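Long-range contacts in putative NADPH:quinone oxidoreductase (Ralstonia eutropha, PDB 3IUP), which binds NADPH and probably uses it to reduce quinones or related substrates: residues T248-K252 against D290-E295; L49-F53 against I357-R363; L258-E262 against N299-W304; A241-F245 against T279-V283. All coordinates share one frame; numbering follows the deposited sequence.

Interaction 1 of 4, residues T248-K252 against D290-E295. With NDP (NADPH dihydro-nicotinamide-adenine-dinucleotide phosphate), chain C.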
# COMPACT_ATOMS: atom_id res chain seq x y z
N THR A 248 -7.97 -12.21 -0.97
CA THR A 248 -9.27 -11.73 -0.53
C THR A 248 -9.52 -10.27 -0.90
O THR A 248 -10.55 -9.92 -1.50
CB THR A 248 -9.53 -12.03 0.94
OG1 THR A 248 -8.67 -11.26 1.79
CG2 THR A 248 -9.34 -13.56 1.18
N GLY A 249 -8.53 -9.44 -0.59
CA GLY A 249 -8.55 -8.04 -0.97
C GLY A 249 -9.37 -7.16 -0.05
O GLY A 249 -8.87 -6.30 0.70
N GLY A 250 -10.69 -7.36 -0.10
CA GLY A 250 -11.53 -6.80 0.90
C GLY A 250 -11.39 -7.31 2.29
O GLY A 250 -10.59 -8.22 2.58
N GLY A 251 -12.16 -6.73 3.19
CA GLY A 251 -12.16 -7.11 4.55
C GLY A 251 -10.88 -6.79 5.32
O GLY A 251 -10.18 -5.81 5.02
N LYS A 252 -10.59 -7.62 6.30
CA LYS A 252 -9.62 -7.27 7.32
C LYS A 252 -8.31 -8.02 7.28
O LYS A 252 -7.41 -7.69 8.08
CB LYS A 252 -10.26 -7.51 8.69
CG LYS A 252 -11.36 -6.52 8.97
CD LYS A 252 -11.92 -6.74 10.38
CE LYS A 252 -13.16 -5.90 10.63
NZ LYS A 252 -13.49 -5.91 12.10
N ASP A 290 -13.07 -11.25 -1.80
CA ASP A 290 -13.91 -10.56 -0.83
C ASP A 290 -14.19 -9.17 -1.37
O ASP A 290 -13.29 -8.31 -1.41
CB ASP A 290 -13.23 -10.52 0.53
CG ASP A 290 -14.02 -9.81 1.62
OD1 ASP A 290 -14.95 -9.04 1.33
OD2 ASP A 290 -13.65 -9.97 2.79
N THR A 291 -15.43 -8.93 -1.78
CA THR A 291 -15.75 -7.69 -2.45
C THR A 291 -16.11 -6.54 -1.50
O THR A 291 -16.44 -5.44 -1.95
CB THR A 291 -16.90 -7.90 -3.48
OG1 THR A 291 -18.04 -8.33 -2.77
CG2 THR A 291 -16.49 -8.91 -4.60
N SER A 292 -16.07 -6.75 -0.20
CA SER A 292 -16.32 -5.66 0.75
C SER A 292 -15.13 -4.65 0.81
O SER A 292 -14.07 -4.97 0.29
CB SER A 292 -16.54 -6.19 2.16
OG SER A 292 -15.37 -6.69 2.78
N PRO A 293 -15.36 -3.47 1.40
CA PRO A 293 -14.24 -2.52 1.62
C PRO A 293 -13.10 -3.16 2.40
O PRO A 293 -13.30 -3.98 3.34
CB PRO A 293 -14.84 -1.44 2.49
CG PRO A 293 -16.38 -1.54 2.27
CD PRO A 293 -16.59 -3.03 2.08
N THR A 294 -11.90 -2.75 2.03
CA THR A 294 -10.70 -3.08 2.77
C THR A 294 -10.69 -2.19 4.00
O THR A 294 -10.94 -0.97 3.90
CB THR A 294 -9.43 -2.83 1.90
OG1 THR A 294 -9.44 -3.65 0.73
CG2 THR A 294 -8.14 -3.08 2.74
N GLU A 295 -10.42 -2.78 5.16
CA GLU A 295 -10.42 -2.07 6.42
C GLU A 295 -9.30 -2.53 7.34
O GLU A 295 -9.13 -3.71 7.57
CB GLU A 295 -11.76 -2.29 7.17
CG GLU A 295 -11.94 -1.38 8.39
CD GLU A 295 -13.14 -1.75 9.31
OE1 GLU A 295 -13.76 -2.82 9.11
OE2 GLU A 295 -13.40 -0.98 10.25
PA NDP C . -9.81 -21.43 -6.82
O1A NDP C . -9.11 -22.68 -7.03
O2A NDP C . -11.14 -21.23 -7.43
O5B NDP C . -9.94 -21.30 -5.17
C5B NDP C . -10.51 -20.09 -4.67
C4B NDP C . -10.36 -20.08 -3.18
O4B NDP C . -10.91 -18.86 -2.76
C3B NDP C . -11.12 -21.22 -2.48
O3B NDP C . -10.38 -21.92 -1.51
C2B NDP C . -12.28 -20.49 -1.77
O2B NDP C . -12.64 -21.06 -0.51
C1B NDP C . -11.67 -19.11 -1.57
N9A NDP C . -12.67 -18.04 -1.47
C8A NDP C . -13.70 -17.82 -2.37
N7A NDP C . -14.36 -16.71 -2.00
C5A NDP C . -13.76 -16.18 -0.88
C6A NDP C . -14.00 -15.06 -0.06
N6A NDP C . -15.05 -14.24 -0.22
N1A NDP C . -13.17 -14.82 1.02
C2A NDP C . -12.15 -15.66 1.33
N3A NDP C . -11.91 -16.76 0.52
C4A NDP C . -12.69 -17.01 -0.55
O3 NDP C . -8.98 -20.11 -7.25
PN NDP C . -7.64 -20.07 -8.04
O1N NDP C . -6.59 -20.87 -7.47
O2N NDP C . -7.86 -20.24 -9.52
O5D NDP C . -7.25 -18.50 -7.82
C5D NDP C . -6.79 -18.07 -6.52
C4D NDP C . -6.75 -16.55 -6.47
O4D NDP C . -5.57 -16.14 -7.21
C3D NDP C . -7.96 -15.81 -7.08
O3D NDP C . -8.30 -14.66 -6.33
C2D NDP C . -7.41 -15.38 -8.43
O2D NDP C . -8.07 -14.28 -9.04
C1D NDP C . -5.98 -15.04 -8.02
N1N NDP C . -5.05 -14.88 -9.16
C2N NDP C . -4.58 -13.63 -9.38
C3N NDP C . -3.72 -13.36 -10.42
C7N NDP C . -3.10 -11.99 -10.56
O7N NDP C . -2.35 -11.78 -11.72
N7N NDP C . -3.25 -10.99 -9.68
C4N NDP C . -3.09 -14.48 -11.14
C5N NDP C . -3.66 -15.84 -10.81
C6N NDP C . -4.62 -15.98 -9.82
P2B NDP C . -14.22 -21.36 -0.14
O1X NDP C . -14.46 -22.84 -0.47
O2X NDP C . -15.19 -20.47 -0.90
O3X NDP C . -14.29 -21.08 1.37
O HOH W 1 -7.62 -5.35 9.09
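D290 N donates to T248 O at 2.9 Å, in the carbonyl plane and on a lone pair, and at this end of the contact, nearest the cofactor, the two CB atoms stand 4.0 Å apart. The methyl of T248 turns to the adenine, with CG2 3.5 Å from C2A of NADPH, while its OG1 is hydrogen-bonded to D246. The D290 carboxylate stands anti to the backbone N (chi1 180°), which lays it against the G250 peptide, OD2 lying 3.5 Å from G250 C. S292 N donates to D290 OD1 at 3.0 Å, an Asx turn; S292 OG is a second donor to OD1 from the same face, and together they fix the carboxylate's rotation. Between these side chains the backbones pair in parallel, G249 with D290 and G251 with T294; the slip of two residues between the bridges is a beta bulge. Strand 243-249 ends here at the cofactor's adenine, T248 and D290 belonging to the NADPH pocket, while T294 and E295 form an antiparallel ladder with the second subunit, continuing the sheet across the interface. Glycine suits the packing at G250, whose CA lies 3.2 Å from S292 O. T294 directs OG1 onto G249 O at 2.7 Å, 43° above the carbonyl plane, and R298 of the second subunit reaches the same hydroxyl weakly. At the far end one water donates to both K252 O and E295 O.

Interaction 2 of 4, residues L49-F53 against I357-R363. With NDP (NADPH dihydro-nicotinamide-adenine-dinucleotide phosphate), chain C.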
# COMPACT_ATOMS: atom_id res chain seq x y z
N LEU A 49 -14.03 -15.18 -14.97
CA LEU A 49 -15.40 -14.98 -14.54
C LEU A 49 -15.68 -13.47 -14.48
O LEU A 49 -16.79 -13.03 -14.76
CB LEU A 49 -15.60 -15.64 -13.16
CG LEU A 49 -15.38 -17.14 -13.13
CD1 LEU A 49 -15.55 -17.64 -11.68
CD2 LEU A 49 -16.28 -17.86 -14.02
N GLY A 50 -14.66 -12.70 -14.13
CA GLY A 50 -14.77 -11.23 -14.07
C GLY A 50 -15.15 -10.67 -15.42
O GLY A 50 -16.06 -9.85 -15.57
N LEU A 51 -14.50 -11.18 -16.45
CA LEU A 51 -14.79 -10.71 -17.81
C LEU A 51 -16.09 -11.29 -18.33
O LEU A 51 -16.91 -10.60 -18.95
CB LEU A 51 -13.62 -11.07 -18.73
CG LEU A 51 -13.76 -10.57 -20.16
CD1 LEU A 51 -13.87 -9.02 -20.20
CD2 LEU A 51 -12.57 -11.11 -20.98
N LEU A 52 -16.32 -12.55 -18.03
CA LEU A 52 -17.50 -13.24 -18.50
C LEU A 52 -18.81 -12.55 -18.07
O LEU A 52 -19.71 -12.32 -18.87
CB LEU A 52 -17.44 -14.69 -18.01
CG LEU A 52 -18.53 -15.65 -18.42
CD1 LEU A 52 -18.62 -15.80 -19.99
CD2 LEU A 52 -18.24 -17.03 -17.70
N PHE A 53 -18.89 -12.20 -16.79
CA PHE A 53 -20.12 -11.66 -16.22
C PHE A 53 -20.05 -10.17 -15.99
O PHE A 53 -21.06 -9.55 -15.71
CB PHE A 53 -20.44 -12.37 -14.89
CG PHE A 53 -20.56 -13.85 -15.03
CD1 PHE A 53 -21.41 -14.39 -15.95
CD2 PHE A 53 -19.85 -14.72 -14.17
CE1 PHE A 53 -21.54 -15.76 -16.09
CE2 PHE A 53 -19.98 -16.09 -14.30
CZ PHE A 53 -20.82 -16.61 -15.25
N ILE A 357 -23.49 -22.34 -13.94
CA ILE A 357 -23.05 -21.02 -13.45
C ILE A 357 -23.14 -20.94 -11.92
O ILE A 357 -22.20 -20.51 -11.23
CB ILE A 357 -23.88 -19.88 -14.13
CG1 ILE A 357 -23.51 -19.81 -15.64
CG2 ILE A 357 -23.59 -18.53 -13.45
CD1 ILE A 357 -24.23 -18.75 -16.42
N ALA A 358 -24.28 -21.37 -11.40
CA ALA A 358 -24.50 -21.38 -9.95
C ALA A 358 -23.38 -22.07 -9.16
O ALA A 358 -23.06 -21.65 -8.05
CB ALA A 358 -25.84 -22.00 -9.62
N VAL A 359 -22.76 -23.11 -9.72
CA VAL A 359 -21.62 -23.75 -9.05
C VAL A 359 -20.30 -23.09 -9.31
O VAL A 359 -19.59 -22.69 -8.39
CB VAL A 359 -21.55 -25.25 -9.43
CG1 VAL A 359 -20.38 -25.95 -8.72
CG2 VAL A 359 -22.91 -25.89 -9.17
N TYR A 360 -19.94 -22.91 -10.59
CA TYR A 360 -18.62 -22.46 -10.86
C TYR A 360 -18.36 -21.01 -10.42
O TYR A 360 -17.24 -20.65 -10.06
CB TYR A 360 -18.23 -22.78 -12.32
CG TYR A 360 -18.86 -22.01 -13.46
CD1 TYR A 360 -18.50 -20.69 -13.71
CD2 TYR A 360 -19.70 -22.64 -14.37
CE1 TYR A 360 -19.04 -19.99 -14.81
CE2 TYR A 360 -20.20 -21.99 -15.48
CZ TYR A 360 -19.86 -20.64 -15.69
OH TYR A 360 -20.37 -19.99 -16.78
N ASN A 361 -19.41 -20.22 -10.41
CA ASN A 361 -19.29 -18.84 -10.01
C ASN A 361 -19.10 -18.64 -8.48
O ASN A 361 -18.85 -17.52 -8.05
CB ASN A 361 -20.44 -18.00 -10.59
CG ASN A 361 -20.06 -16.53 -10.70
OD1 ASN A 361 -18.88 -16.20 -10.90
ND2 ASN A 361 -21.01 -15.65 -10.51
N LYS A 362 -19.11 -19.73 -7.68
CA LYS A 362 -18.84 -19.60 -6.23
C LYS A 362 -17.36 -19.41 -5.96
O LYS A 362 -16.99 -18.95 -4.87
CB LYS A 362 -19.29 -20.82 -5.45
CG LYS A 362 -20.75 -21.22 -5.56
CD LYS A 362 -20.96 -22.49 -4.73
N ARG A 363 -16.49 -19.77 -6.91
CA ARG A 363 -15.02 -19.83 -6.65
C ARG A 363 -14.75 -20.59 -5.31
O ARG A 363 -13.91 -20.18 -4.48
CB ARG A 363 -14.36 -18.43 -6.65
CG ARG A 363 -14.78 -17.55 -7.86
CD ARG A 363 -15.91 -16.59 -7.43
NE ARG A 363 -16.54 -15.89 -8.54
CZ ARG A 363 -16.03 -14.80 -9.12
NH1 ARG A 363 -14.85 -14.31 -8.72
NH2 ARG A 363 -16.67 -14.22 -10.13
PA NDP C . -9.81 -21.43 -6.82
O1A NDP C . -9.11 -22.68 -7.03
O2A NDP C . -11.14 -21.23 -7.43
O5B NDP C . -9.94 -21.30 -5.17
C5B NDP C . -10.51 -20.09 -4.67
C4B NDP C . -10.36 -20.08 -3.18
O4B NDP C . -10.91 -18.86 -2.76
C3B NDP C . -11.12 -21.22 -2.48
O3B NDP C . -10.38 -21.92 -1.51
C2B NDP C . -12.28 -20.49 -1.77
O2B NDP C . -12.64 -21.06 -0.51
C1B NDP C . -11.67 -19.11 -1.57
N9A NDP C . -12.67 -18.04 -1.47
C8A NDP C . -13.70 -17.82 -2.37
N7A NDP C . -14.36 -16.71 -2.00
C5A NDP C . -13.76 -16.18 -0.88
C6A NDP C . -14.00 -15.06 -0.06
N6A NDP C . -15.05 -14.24 -0.22
N1A NDP C . -13.17 -14.82 1.02
C2A NDP C . -12.15 -15.66 1.33
N3A NDP C . -11.91 -16.76 0.52
C4A NDP C . -12.69 -17.01 -0.55
O3 NDP C . -8.98 -20.11 -7.25
PN NDP C . -7.64 -20.07 -8.04
O1N NDP C . -6.59 -20.87 -7.47
O2N NDP C . -7.86 -20.24 -9.52
O5D NDP C . -7.25 -18.50 -7.82
C5D NDP C . -6.79 -18.07 -6.52
C4D NDP C . -6.75 -16.55 -6.47
O4D NDP C . -5.57 -16.14 -7.21
C3D NDP C . -7.96 -15.81 -7.08
O3D NDP C . -8.30 -14.66 -6.33
C2D NDP C . -7.41 -15.38 -8.43
O2D NDP C . -8.07 -14.28 -9.04
C1D NDP C . -5.98 -15.04 -8.02
N1N NDP C . -5.05 -14.88 -9.16
C2N NDP C . -4.58 -13.63 -9.38
C3N NDP C . -3.72 -13.36 -10.42
C7N NDP C . -3.10 -11.99 -10.56
O7N NDP C . -2.35 -11.78 -11.72
N7N NDP C . -3.25 -10.99 -9.68
C4N NDP C . -3.09 -14.48 -11.14
C5N NDP C . -3.66 -15.84 -10.81
C6N NDP C . -4.62 -15.98 -9.82
P2B NDP C . -14.22 -21.36 -0.14
O1X NDP C . -14.46 -22.84 -0.47
O2X NDP C . -15.19 -20.47 -0.90
O3X NDP C . -14.29 -21.08 1.37
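L49 and F53, one turn apart on helix 46-53 of the GroES-like region, pack against the end of helix 354-360 and the type I turn Y360-R363 that follows it. The buried part is mostly apolar. CD2 of L49 lies at the edge of the Y360 ring, 3.6 Å from CE1, and L52 CD2 comes to the edge of that ring too, its side chain crossing the tyrosine at about a right angle. F53 slides past I357 in the opposite direction, with CZ 3.8 Å from CG2, and also meets the Y360 hydroxyl, which is hydrogen-bonded to V351 O.

Toward the cofactor the contact is more polar, and its residues N361 and R363 are partly exposed. The N361 amide passes F53 with the two planes 59° apart, OD1 standing 3.6 Å from CE2. R363 leaves helical geometry with positive phi (47°) and its O lies 3.2 Å from NADPH C8A. Its side chain bends at chi2 (98°) and returns to N361, gripping it side-on: NE donates to the backbone O and NH2 to OD1. Thus held, the guanidinium packs closely on L49, NH2 3.5 Å from CB, and offers one face to CD1, which sits 3.6 Å above the plane, offset toward the rim.

Interaction 3 of 4, residues L258-E262 against N299-W304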
# COMPACT_ATOMS: atom_id res chain seq x y z
N LEU A 258 -0.44 -7.66 8.60
CA LEU A 258 0.53 -6.62 8.96
C LEU A 258 0.67 -6.52 10.47
O LEU A 258 1.79 -6.39 11.01
CB LEU A 258 0.16 -5.29 8.34
CG LEU A 258 0.32 -5.23 6.82
CD1 LEU A 258 -0.36 -3.97 6.24
CD2 LEU A 258 1.86 -5.30 6.47
N THR A 259 -0.45 -6.50 11.17
CA THR A 259 -0.43 -6.39 12.62
C THR A 259 0.39 -7.54 13.24
O THR A 259 1.24 -7.33 14.13
CB THR A 259 -1.89 -6.32 13.18
OG1 THR A 259 -2.57 -5.20 12.59
CG2 THR A 259 -1.95 -6.21 14.70
N CYS A 260 0.12 -8.76 12.79
CA CYS A 260 0.81 -9.93 13.35
C CYS A 260 2.27 -9.95 12.95
O CYS A 260 3.12 -10.35 13.74
CB CYS A 260 0.13 -11.23 12.94
SG CYS A 260 -1.50 -11.40 13.64
N MSE A 261 2.59 -9.46 11.74
CA MSE A 261 3.99 -9.39 11.33
C MSE A 261 4.75 -8.43 12.27
O MSE A 261 5.90 -8.68 12.66
CB MSE A 261 4.11 -8.88 9.89
CG MSE A 261 3.85 -9.87 8.87
SE MSE A 261 3.93 -9.08 7.08
CE MSE A 261 3.74 -10.73 6.10
N GLU A 262 4.15 -7.31 12.59
CA GLU A 262 4.83 -6.33 13.43
C GLU A 262 4.96 -6.93 14.86
O GLU A 262 6.00 -6.74 15.49
CB GLU A 262 4.08 -5.01 13.44
CG GLU A 262 4.71 -3.92 14.26
CD GLU A 262 6.03 -3.38 13.72
OE1 GLU A 262 6.63 -3.89 12.74
OE2 GLU A 262 6.50 -2.40 14.36
N ASN A 299 -1.80 -0.46 13.41
CA ASN A 299 -1.06 -0.69 14.64
C ASN A 299 0.20 -1.49 14.35
O ASN A 299 0.55 -2.41 15.09
CB ASN A 299 -1.98 -1.40 15.66
CG ASN A 299 -2.79 -2.50 15.03
OD1 ASN A 299 -2.54 -2.88 13.88
ND2 ASN A 299 -3.79 -3.01 15.75
N PHE A 300 0.89 -1.16 13.25
CA PHE A 300 2.02 -1.90 12.81
C PHE A 300 3.18 -1.01 12.36
O PHE A 300 4.07 -1.42 11.65
CB PHE A 300 1.58 -2.91 11.74
CG PHE A 300 0.61 -2.36 10.70
CD1 PHE A 300 1.03 -1.46 9.74
CD2 PHE A 300 -0.72 -2.75 10.68
CE1 PHE A 300 0.12 -0.97 8.78
CE2 PHE A 300 -1.60 -2.27 9.75
CZ PHE A 300 -1.19 -1.39 8.80
N GLY A 301 3.21 0.22 12.85
CA GLY A 301 4.32 1.11 12.58
C GLY A 301 4.24 1.70 11.18
O GLY A 301 3.19 1.68 10.56
N MSE A 302 5.36 2.21 10.71
CA MSE A 302 5.43 2.98 9.48
C MSE A 302 6.06 2.22 8.32
O MSE A 302 5.97 2.65 7.18
CB MSE A 302 6.19 4.28 9.76
CG MSE A 302 5.59 5.08 10.91
SE MSE A 302 3.86 5.72 10.34
CE MSE A 302 4.55 6.91 9.00
N ALA A 303 6.70 1.07 8.61
CA ALA A 303 7.46 0.34 7.58
C ALA A 303 6.61 -0.76 6.96
O ALA A 303 6.74 -1.96 7.25
CB ALA A 303 8.82 -0.22 8.12
N TRP A 304 5.66 -0.31 6.13
CA TRP A 304 4.70 -1.20 5.53
C TRP A 304 4.24 -0.67 4.20
O TRP A 304 4.29 0.55 3.94
CB TRP A 304 3.47 -1.39 6.46
CG TRP A 304 2.64 -0.16 6.63
CD1 TRP A 304 2.85 0.83 7.51
CD2 TRP A 304 1.47 0.23 5.86
NE1 TRP A 304 1.94 1.83 7.32
CE2 TRP A 304 1.07 1.49 6.33
CE3 TRP A 304 0.75 -0.38 4.83
CZ2 TRP A 304 -0.04 2.16 5.83
CZ3 TRP A 304 -0.34 0.28 4.32
CH2 TRP A 304 -0.75 1.53 4.83
O HOH W 2 1.29 -5.20 15.82
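L258 and F300 make the main apolar contact, a CH-pi interaction in which CB of the leucine stands over one face of the phenyl ring, 3.7 Å from its centroid and 17° off the ring normal. Farther along the same side chain, CD1 approaches CZ of F300 at 3.7 Å and then CE3 of W304 at 4.0 Å, so one leucine bridges both aromatic residues. The two rings also meet each other: F300 CE1 lies over one face of the indole, 3.3 Å above its plane and toward the rim. F300 reaches the helix because its CG sits between the backbone N and the carbonyl carbon (chi1 43°), swinging the ring over L258. T259 adds to this packing with OG1 at the edge of the F300 ring, near its plane, 3.6 Å from CD2; the hydroxyl is hydrogen-bonded to G255 O within its own helix.

The chain of E262 lies along the F300 backbone all the way from CB to the carboxylate, with CD 3.5 Å from F300 O. It bends at chi2 (68°), carrying the buried carboxylate to a salt bridge with K281 and a hydrogen bond with S277 N. The two oxygens are thus satisfied outside the contact.

The polar link across the segments is a water that joins the backbones, donating to T259 O (2.7 Å) and to N299 O.

The whole fastens the loop leading to strand 304-308, the last in this chain's sheet, where W304 bonds to the second subunit, onto helix 253-266, a helix packed on the parallel sheet of a Rossmann-type domain.

Interaction 4 of 4, residues A241-F245 against T279-V283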
# COMPACT_ATOMS: atom_id res chain seq x y z
N ALA A 241 8.31 -14.51 7.98
CA ALA A 241 7.68 -13.97 6.78
C ALA A 241 7.29 -12.48 6.93
O ALA A 241 6.68 -12.06 7.91
CB ALA A 241 6.47 -14.80 6.35
N THR A 242 7.65 -11.71 5.91
CA THR A 242 7.39 -10.26 5.87
C THR A 242 6.74 -9.77 4.57
O THR A 242 6.55 -8.56 4.39
CB THR A 242 8.66 -9.46 6.20
OG1 THR A 242 9.72 -9.79 5.31
CG2 THR A 242 9.14 -9.75 7.65
N ILE A 243 6.38 -10.70 3.70
CA ILE A 243 5.56 -10.41 2.52
C ILE A 243 4.38 -11.37 2.46
O ILE A 243 4.52 -12.56 2.79
CB ILE A 243 6.41 -10.47 1.20
CG1 ILE A 243 5.60 -10.01 -0.01
CG2 ILE A 243 7.05 -11.84 0.92
CD1 ILE A 243 6.49 -9.78 -1.29
N ALA A 244 3.22 -10.84 2.12
CA ALA A 244 2.01 -11.62 1.99
C ALA A 244 1.38 -11.37 0.66
O ALA A 244 1.35 -10.21 0.17
CB ALA A 244 0.96 -11.24 3.12
N PHE A 245 0.76 -12.42 0.13
CA PHE A 245 -0.13 -12.31 -1.01
C PHE A 245 -1.53 -12.67 -0.59
O PHE A 245 -1.78 -13.82 -0.16
CB PHE A 245 0.35 -13.20 -2.13
CG PHE A 245 1.63 -12.73 -2.73
CD1 PHE A 245 2.81 -13.05 -2.16
CD2 PHE A 245 1.60 -11.91 -3.88
CE1 PHE A 245 4.02 -12.54 -2.72
CE2 PHE A 245 2.74 -11.42 -4.40
CZ PHE A 245 3.93 -11.73 -3.85
N THR A 279 11.79 -2.97 9.78
CA THR A 279 11.69 -4.01 8.75
C THR A 279 10.41 -3.84 7.94
O THR A 279 9.29 -3.88 8.49
CB THR A 279 11.74 -5.40 9.37
OG1 THR A 279 13.02 -5.54 10.04
CG2 THR A 279 11.57 -6.48 8.34
N HIS A 280 10.58 -3.67 6.64
CA HIS A 280 9.44 -3.45 5.76
C HIS A 280 8.58 -4.69 5.59
O HIS A 280 9.10 -5.77 5.26
CB HIS A 280 9.91 -3.00 4.36
CG HIS A 280 8.76 -2.73 3.41
ND1 HIS A 280 8.03 -1.57 3.44
CD2 HIS A 280 8.21 -3.50 2.45
CE1 HIS A 280 7.07 -1.63 2.53
NE2 HIS A 280 7.15 -2.79 1.92
N LYS A 281 7.28 -4.52 5.82
CA LYS A 281 6.26 -5.53 5.69
C LYS A 281 5.38 -5.17 4.50
O LYS A 281 4.94 -4.00 4.39
CB LYS A 281 5.37 -5.51 6.92
CG LYS A 281 6.08 -5.89 8.20
CD LYS A 281 5.41 -5.29 9.47
CE LYS A 281 5.50 -3.76 9.57
NZ LYS A 281 6.91 -3.41 9.94
N GLN A 282 5.14 -6.13 3.62
CA GLN A 282 4.44 -5.86 2.37
C GLN A 282 3.24 -6.83 2.19
O GLN A 282 3.43 -8.03 2.31
CB GLN A 282 5.38 -6.01 1.19
CG GLN A 282 4.78 -5.71 -0.19
CD GLN A 282 4.39 -4.25 -0.38
OE1 GLN A 282 5.00 -3.34 0.16
NE2 GLN A 282 3.33 -4.03 -1.16
N VAL A 283 2.07 -6.30 1.85
CA VAL A 283 0.91 -7.15 1.48
C VAL A 283 0.49 -6.80 0.08
O VAL A 283 0.18 -5.62 -0.18
CB VAL A 283 -0.27 -6.98 2.42
CG1 VAL A 283 -1.50 -7.82 1.87
CG2 VAL A 283 0.12 -7.45 3.83
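The backbone N of A244 donates to Q282 O at 2.8 Å, the shortest hydrogen bond between the two segments, nearly along the carbonyl axis (164°). With Q282 N to T242 O (2.9 Å), it shows that Q282 is clamped through both its N and O by residues flanking I243, the pattern of parallel strands. Strands 243-249 and 281-285 are the neighbours of a beta-alpha-beta unit whose crossover helix is 253-266, within the six-stranded parallel sheet of a Rossmann-type domain. The short segments 243-245 and 281-283 lie 4.7 Å apart with only 7° between their directions. CA-H...O contacts support the ladder, among them I243 CA to Q282 O at 3.2 Å.

I243 and Q282 project from one face of the sheet. There CG1 of I243 lies 4.2 Å from CB of Q282, and the isoleucine packs on helix 155-169. A244 and V283 occupy the other face, CB of the alanine 3.9 Å from CG2 of the valine, where helix 253-266 covers them through I257 and L258. At the beginning of the ladder T242 and T279 cross at about a right angle, meeting by their CG2 methyls, while T242 OG1 is hydrogen-bonded to H172.

Two polar side chains fold back along the second segment. K281, bent at chi3 and chi4, donates from NZ to T279 O. Q282 bends at chi2 (66°), bringing OE1 within 2.8 Å of H280 NE2; NE2 meets a lone pair of OE1, and OE1 lies in the imidazole plane.

Overall arrangement
Interactions 1, 3 and 4 belong to one Rossmann-type unit. Strand 243-249 serves interaction 4 with its first half and interaction 1 with its end; helix 253-266 follows and carries interaction 3, and strand 281-285 leads on to 290-295 and 299-304. Along the chain the segments of these three contacts alternate. Interactions 3 and 4 have centres 9 Å apart and touch through K281, whereas interaction 1 lies 18 Å from each. Interaction 2 joins chain positions 304 residues apart, enclosing the others in sequence; its centre is 19 Å from interaction 1. Both touch NADPH, R363 doing so while packing on the GroES-like region. Interactions 1, 2 and 3 also touch the second subunit, tying them to the dimer.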